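Local coordinates for protease lasA (Pseudomonas aeruginosa, PDB 3IT5), which cuts glycine-rich peptides as a secreted zinc metalloendopeptidase, degrading the pentaglycine cross-links of staphylococcal peptidoglycan and contributing to the breakdown of host elastin, at residues 7-12 / 175-180; 11-16 / 94-99. One frame throughout, in Å; residues are numbered along the deposited sequence.

Contact 1 of 2, residues 7-12 / 175-180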
loop_
_atom_site.group_PDB
_atom_site.type_symbol
_atom_site.label_atom_id
_atom_site.label_comp_id
_atom_site.label_asym_id
_atom_site.label_seq_id
_atom_site.Cartn_x
_atom_site.Cartn_y
_atom_site.Cartn_z
ATOM N N MET A 7 0.271 7.783 8.992
ATOM C CA MET A 7 -0.090 6.592 8.231
ATOM C C MET A 7 0.140 5.263 8.938
ATOM O O MET A 7 1.112 5.090 9.675
ATOM C CB MET A 7 0.635 6.590 6.883
ATOM C CG MET A 7 -0.020 7.481 5.856
ATOM S SD MET A 7 0.914 7.564 4.332
ATOM C CE MET A 7 1.930 8.991 4.669
ATOM N N GLN A 8 -0.789 4.339 8.699
ATOM C CA GLN A 8 -0.642 2.929 9.040
ATOM C C GLN A 8 -0.531 2.140 7.730
ATOM O O GLN A 8 -0.672 2.712 6.645
ATOM C CB GLN A 8 -1.854 2.440 9.851
ATOM C CG GLN A 8 -3.192 2.545 9.105
ATOM C CD GLN A 8 -4.223 1.530 9.558
ATOM O OE1 GLN A 8 -4.593 0.633 8.799
ATOM N NE2 GLN A 8 -4.695 1.662 10.785
ATOM N N LEU A 9 -0.294 0.834 7.829
ATOM C CA LEU A 9 -0.272 -0.048 6.658
ATOM C C LEU A 9 -1.688 -0.232 6.085
ATOM O O LEU A 9 -2.663 -0.241 6.846
ATOM C CB LEU A 9 0.348 -1.403 7.025
ATOM C CG LEU A 9 1.799 -1.376 7.520
ATOM C CD1 LEU A 9 2.124 -2.628 8.351
ATOM C CD2 LEU A 9 2.789 -1.206 6.359
ATOM N N PRO A 10 -1.805 -0.381 4.745
ATOM C CA PRO A 10 -3.114 -0.413 4.072
ATOM C C PRO A 10 -3.882 -1.743 4.163
ATOM O O PRO A 10 -4.477 -2.191 3.174
ATOM C CB PRO A 10 -2.760 -0.076 2.617
ATOM C CG PRO A 10 -1.389 -0.616 2.444
ATOM C CD PRO A 10 -0.694 -0.436 3.774
ATOM N N TRP A 11 -3.851 -2.372 5.338
ATOM C CA TRP A 11 -4.761 -3.472 5.655
ATOM C C TRP A 11 -5.263 -3.350 7.089
ATOM O O TRP A 11 -4.751 -2.535 7.858
ATOM C CB TRP A 11 -4.130 -4.842 5.396
ATOM C CG TRP A 11 -2.804 -5.096 6.059
ATOM C CD1 TRP A 11 -2.591 -5.588 7.317
ATOM C CD2 TRP A 11 -1.506 -4.909 5.477
ATOM N NE1 TRP A 11 -1.239 -5.709 7.558
ATOM C CE2 TRP A 11 -0.552 -5.298 6.444
ATOM C CE3 TRP A 11 -1.057 -4.446 4.230
ATOM C CZ2 TRP A 11 0.823 -5.242 6.205
ATOM C CZ3 TRP A 11 0.315 -4.383 3.996
ATOM C CH2 TRP A 11 1.237 -4.782 4.979
ATOM N N ARG A 12 -6.273 -4.145 7.433
ATOM C CA ARG A 12 -6.909 -4.070 8.746
ATOM C C ARG A 12 -5.916 -4.170 9.901
ATOM O O ARG A 12 -5.006 -4.998 9.889
ATOM C CB ARG A 12 -7.957 -5.165 8.902
ATOM C CG ARG A 12 -9.245 -4.953 8.126
ATOM C CD ARG A 12 -9.991 -6.271 8.046
ATOM N NE ARG A 12 -11.411 -6.097 7.754
ATOM C CZ ARG A 12 -12.315 -7.074 7.805
ATOM N NH1 ARG A 12 -11.954 -8.308 8.146
ATOM N NH2 ARG A 12 -13.586 -6.812 7.521
ATOM N N LEU A 175 3.736 -9.054 7.976
ATOM C CA LEU A 175 4.003 -7.756 8.587
ATOM C C LEU A 175 2.793 -7.305 9.401
ATOM O O LEU A 175 1.788 -6.862 8.839
ATOM C CB LEU A 175 4.350 -6.718 7.507
ATOM C CG LEU A 175 4.914 -5.359 7.931
ATOM C CD1 LEU A 175 6.236 -5.536 8.671
ATOM C CD2 LEU A 175 5.099 -4.457 6.711
ATOM N N TYR A 176 2.895 -7.429 10.724
ATOM C CA TYR A 176 1.802 -7.048 11.628
ATOM C C TYR A 176 1.516 -5.552 11.580
ATOM O O TYR A 176 2.435 -4.738 11.623
ATOM C CB TYR A 176 2.087 -7.483 13.075
ATOM C CG TYR A 176 0.932 -7.198 14.020
ATOM C CD1 TYR A 176 0.935 -6.061 14.836
ATOM C CD2 TYR A 176 -0.172 -8.047 14.078
ATOM C CE1 TYR A 176 -0.127 -5.784 15.698
ATOM C CE2 TYR A 176 -1.238 -7.783 14.937
ATOM C CZ TYR A 176 -1.208 -6.648 15.742
ATOM O OH TYR A 176 -2.257 -6.379 16.592
ATOM N N ASN A 177 0.232 -5.212 11.493
ATOM C CA ASN A 177 -0.219 -3.823 11.478
ATOM C C ASN A 177 -0.828 -3.425 12.824
ATOM O O ASN A 177 -1.967 -3.789 13.119
ATOM C CB ASN A 177 -1.230 -3.601 10.344
ATOM C CG ASN A 177 -1.708 -2.157 10.251
ATOM O OD1 ASN A 177 -1.102 -1.246 10.821
ATOM N ND2 ASN A 177 -2.793 -1.941 9.521
ATOM N N PRO A 178 -0.069 -2.675 13.648
ATOM C CA PRO A 178 -0.586 -2.269 14.957
ATOM C C PRO A 178 -1.492 -1.032 14.903
ATOM O O PRO A 178 -2.227 -0.767 15.857
ATOM C CB PRO A 178 0.687 -1.995 15.764
ATOM C CG PRO A 178 1.711 -1.620 14.755
ATOM C CD PRO A 178 1.319 -2.219 13.430
ATOM N N GLY A 179 -1.451 -0.306 13.788
ATOM C CA GLY A 179 -2.248 0.907 13.606
ATOM C C GLY A 179 -1.375 2.128 13.398
ATOM O O GLY A 179 -0.215 2.007 12.991
ATOM N N LEU A 180 -1.931 3.305 13.673
ATOM C CA LEU A 180 -1.166 4.547 13.605
ATOM C C LEU A 180 -0.192 4.634 14.765
ATOM O O LEU A 180 -0.526 4.264 15.889
ATOM C CB LEU A 180 -2.088 5.771 13.629
ATOM C CG LEU A 180 -3.042 6.017 12.460
ATOM C CD1 LEU A 180 -4.027 7.122 12.820
ATOM C CD2 LEU A 180 -2.281 6.367 11.190
HETATM O O HOH W 1 0.872 0.208 10.421
#

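Contact 2 of 2, residues 11-16 / 94-99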
loop_
_atom_site.group_PDB
_atom_site.type_symbol
_atom_site.label_atom_id
_atom_site.label_comp_id
_atom_site.label_asym_id
_atom_site.label_seq_id
_atom_site.Cartn_x
_atom_site.Cartn_y
_atom_site.Cartn_z
ATOM N N TRP A 11 -3.851 -2.372 5.338
ATOM C CA TRP A 11 -4.761 -3.472 5.655
ATOM C C TRP A 11 -5.263 -3.350 7.089
ATOM O O TRP A 11 -4.751 -2.535 7.858
ATOM C CB TRP A 11 -4.130 -4.842 5.396
ATOM C CG TRP A 11 -2.804 -5.096 6.059
ATOM C CD1 TRP A 11 -2.591 -5.588 7.317
ATOM C CD2 TRP A 11 -1.506 -4.909 5.477
ATOM N NE1 TRP A 11 -1.239 -5.709 7.558
ATOM C CE2 TRP A 11 -0.552 -5.298 6.444
ATOM C CE3 TRP A 11 -1.057 -4.446 4.230
ATOM C CZ2 TRP A 11 0.823 -5.242 6.205
ATOM C CZ3 TRP A 11 0.315 -4.383 3.996
ATOM C CH2 TRP A 11 1.237 -4.782 4.979
ATOM N N ARG A 12 -6.273 -4.145 7.433
ATOM C CA ARG A 12 -6.909 -4.070 8.746
ATOM C C ARG A 12 -5.916 -4.170 9.901
ATOM O O ARG A 12 -5.006 -4.998 9.889
ATOM C CB ARG A 12 -7.957 -5.165 8.902
ATOM C CG ARG A 12 -9.245 -4.953 8.126
ATOM C CD ARG A 12 -9.991 -6.271 8.046
ATOM N NE ARG A 12 -11.411 -6.097 7.754
ATOM C CZ ARG A 12 -12.315 -7.074 7.805
ATOM N NH1 ARG A 12 -11.954 -8.308 8.146
ATOM N NH2 ARG A 12 -13.586 -6.812 7.521
ATOM N N GLN A 13 -6.115 -3.313 10.897
ATOM C CA GLN A 13 -5.340 -3.351 12.130
ATOM C C GLN A 13 -5.492 -4.718 12.804
ATOM O O GLN A 13 -6.590 -5.282 12.839
ATOM C CB GLN A 13 -5.830 -2.248 13.059
ATOM C CG GLN A 13 -4.770 -1.702 13.980
ATOM C CD GLN A 13 -5.320 -0.672 14.934
ATOM O OE1 GLN A 13 -5.352 0.520 14.628
ATOM N NE2 GLN A 13 -5.780 -1.127 16.095
ATOM N N GLY A 14 -4.390 -5.252 13.326
ATOM C CA GLY A 14 -4.406 -6.550 14.009
ATOM C C GLY A 14 -4.110 -7.732 13.099
ATOM O O GLY A 14 -4.025 -8.878 13.558
ATOM N N TYR A 15 -3.947 -7.449 11.810
ATOM C CA TYR A 15 -3.705 -8.485 10.808
ATOM C C TYR A 15 -2.369 -8.260 10.085
ATOM O O TYR A 15 -1.774 -7.188 10.185
ATOM C CB TYR A 15 -4.895 -8.578 9.837
ATOM C CG TYR A 15 -6.209 -8.889 10.537
ATOM C CD1 TYR A 15 -6.669 -10.206 10.659
ATOM C CD2 TYR A 15 -6.979 -7.868 11.099
ATOM C CE1 TYR A 15 -7.877 -10.489 11.317
ATOM C CE2 TYR A 15 -8.178 -8.138 11.754
ATOM C CZ TYR A 15 -8.622 -9.446 11.859
ATOM O OH TYR A 15 -9.808 -9.694 12.513
ATOM N N SER A 16 -1.895 -9.286 9.384
ATOM C CA SER A 16 -0.557 -9.280 8.797
ATOM C C SER A 16 -0.572 -9.726 7.337
ATOM O O SER A 16 -1.080 -10.804 7.013
ATOM C CB SER A 16 0.376 -10.196 9.601
ATOM O OG SER A 16 0.400 -9.843 10.973
ATOM N N SER A 94 -11.048 7.625 7.623
ATOM C CA SER A 94 -9.935 7.592 8.568
ATOM C C SER A 94 -9.029 6.409 8.227
ATOM O O SER A 94 -9.423 5.516 7.471
ATOM C CB SER A 94 -10.470 7.423 9.991
ATOM O OG SER A 94 -11.510 8.347 10.260
ATOM N N ALA A 95 -7.825 6.391 8.790
ATOM C CA ALA A 95 -7.005 5.194 8.740
ATOM C C ALA A 95 -7.871 4.029 9.206
ATOM O O ALA A 95 -8.632 4.164 10.166
ATOM C CB ALA A 95 -5.772 5.337 9.620
ATOM N N ASP A 96 -7.787 2.913 8.485
ATOM C CA ASP A 96 -8.475 1.669 8.845
ATOM C C ASP A 96 -9.933 1.598 8.363
ATOM O O ASP A 96 -10.685 0.721 8.793
ATOM C CB ASP A 96 -8.370 1.390 10.357
ATOM C CG ASP A 96 -8.128 -0.079 10.675
ATOM O OD1 ASP A 96 -7.472 -0.777 9.871
ATOM O OD2 ASP A 96 -8.577 -0.531 11.749
ATOM N N THR A 97 -10.326 2.513 7.474
ATOM C CA THR A 97 -11.642 2.438 6.832
ATOM C C THR A 97 -11.546 1.499 5.635
ATOM O O THR A 97 -10.783 1.754 4.706
ATOM C CB THR A 97 -12.165 3.823 6.367
ATOM O OG1 THR A 97 -12.377 4.673 7.502
ATOM C CG2 THR A 97 -13.490 3.670 5.611
ATOM N N LYS A 98 -12.323 0.417 5.655
ATOM C CA LYS A 98 -12.280 -0.557 4.567
ATOM C C LYS A 98 -12.703 0.068 3.239
ATOM O O LYS A 98 -13.816 0.573 3.107
ATOM C CB LYS A 98 -13.129 -1.792 4.892
ATOM C CG LYS A 98 -13.186 -2.824 3.771
ATOM C CD LYS A 98 -13.786 -4.140 4.260
ATOM C CE LYS A 98 -14.032 -5.114 3.105
ATOM N NZ LYS A 98 -14.408 -6.467 3.621
ATOM N N LEU A 99 -11.797 0.028 2.266
ATOM C CA LEU A 99 -12.040 0.587 0.933
ATOM C C LEU A 99 -12.621 -0.453 -0.018
ATOM O O LEU A 99 -13.267 -0.107 -1.013
ATOM C CB LEU A 99 -10.738 1.144 0.348
ATOM C CG LEU A 99 -9.936 2.143 1.193
ATOM C CD1 LEU A 99 -8.717 2.641 0.417
ATOM C CD2 LEU A 99 -10.806 3.315 1.631
HETATM O O HOH W 2 -8.932 -3.466 12.355
#

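Contact 1 of 2, residues 7-12 / 175-180
Asn177 and Trp11 meet where the N-terminal loop of this M23 metallopeptidase runs beside the C-terminal tail, and an Asx turn in the tail, Asn177 to Gly179, shapes the junction. Polar contacts gather on the Asn177 amide. Asn177 CG is anti to the backbone N (chi1 -178°), on the side of the N-terminal loop, and ND2 gives a weak hydrogen bond to Trp11 O at 2.6 Å, bent to 124° at the hydrogen. The other end of the amide, OD1, accepts from Gly179 N at 3.1 Å; this donor stands well above the carbonyl plane, and the bond closes the Asx turn. A bridging water donates to OD1 as well, accepts from Leu9 N, and reaches Gly179 O weakly, so that one buried amide ties both backbones together partly through solvent. At the backbone angles of Gly179 a CB would be jammed against the carbonyl oxygen of Pro178.

Apolar contacts flank this polar centre. On the strand side, Leu9 and Leu175 cross at about a right angle, with Leu9 CD1 lying 3.9 Å from Leu175 CD2, while Tyr142 packs against both leucines. The Trp11 indole meets the tail in two ways: at its edge Leu175 O lies in the ring plane, 3.2 Å from CZ2, whereas Asn177 ND2 lies over a face. Asn177 CB comes 3.5 Å from Trp11 NE1, and Leu9 CB rests over one face toward the rim. The indole stacks with Trp17, and the Trp11 side chain lies about 12 Å from the bound zinc ion. Toward the tail's end, Leu180 lays a methyl against the main chain of the loop, its CD2 3.5 Å from both Met7 C and Gln8 N.

Contact 2 of 2, residues 11-16 / 94-99
Asp96 holds its side chain at a chi1 of -140°, which carries CG toward the N-terminal loop and lets the carboxylate meet the backbone of Gln13. Two type II beta turns face each other here, Arg12 to Tyr15 in the loop and Ser94 to Thr97 just ahead of strand 98-102, within the part of the chain that belongs to peptidase family M23. Asp96 itself has a positive phi (84°), as expected at the third position of such a turn.

The direct link is a hydrogen bond from Gln13 N to Asp96 OD1, 3.1 Å long and 148° at the hydrogen, received on the syn side and only slightly out of the carboxylate plane. A water donates both to Asp96 OD2 and to Gln13 O, so each carboxylate oxygen is tied to the same residue of the loop, one directly and one through solvent. Gln13 CB lies 3.5 Å from Asp96 OD2.

Near the surface, Arg12 and Lys98 extend their chains and converge obliquely, and Arg12 NH2 comes 4.0 Å from Lys98 NZ, two like charges that would probably disfavour each other. Lys98 NZ also hydrogen-bonds to Ser50 OG on the neighbouring strand 50-52.

The turn at 94-97 is closed twice over: Ser94 O accepts from Thr97 N and from Thr97 OG1, both approaching from the same face of its plane, each at 3.1 Å from Ser94 O.

How the contacts relate
The two contacts show how one loop can be fastened differently on two fronts. Contact 1 is largely buried and joins the loop to the C-terminal tail through a neutral amide, an ordered water and apolar side chains; contact 2 lies at the surface, is much smaller, and relies on a carboxylate and a water, with Arg12 and Lys98, two like charges, close together at its edge. They share Trp11 and Arg12, with centres about 6 Å apart, and the segments also meet directly: Asn177 O with Gly14 N and Asn177 N with Tyr15 O are probable hydrogen bonds. The loop before strand 16-19 is thereby held between the tail and the turn leading into strand 98-102.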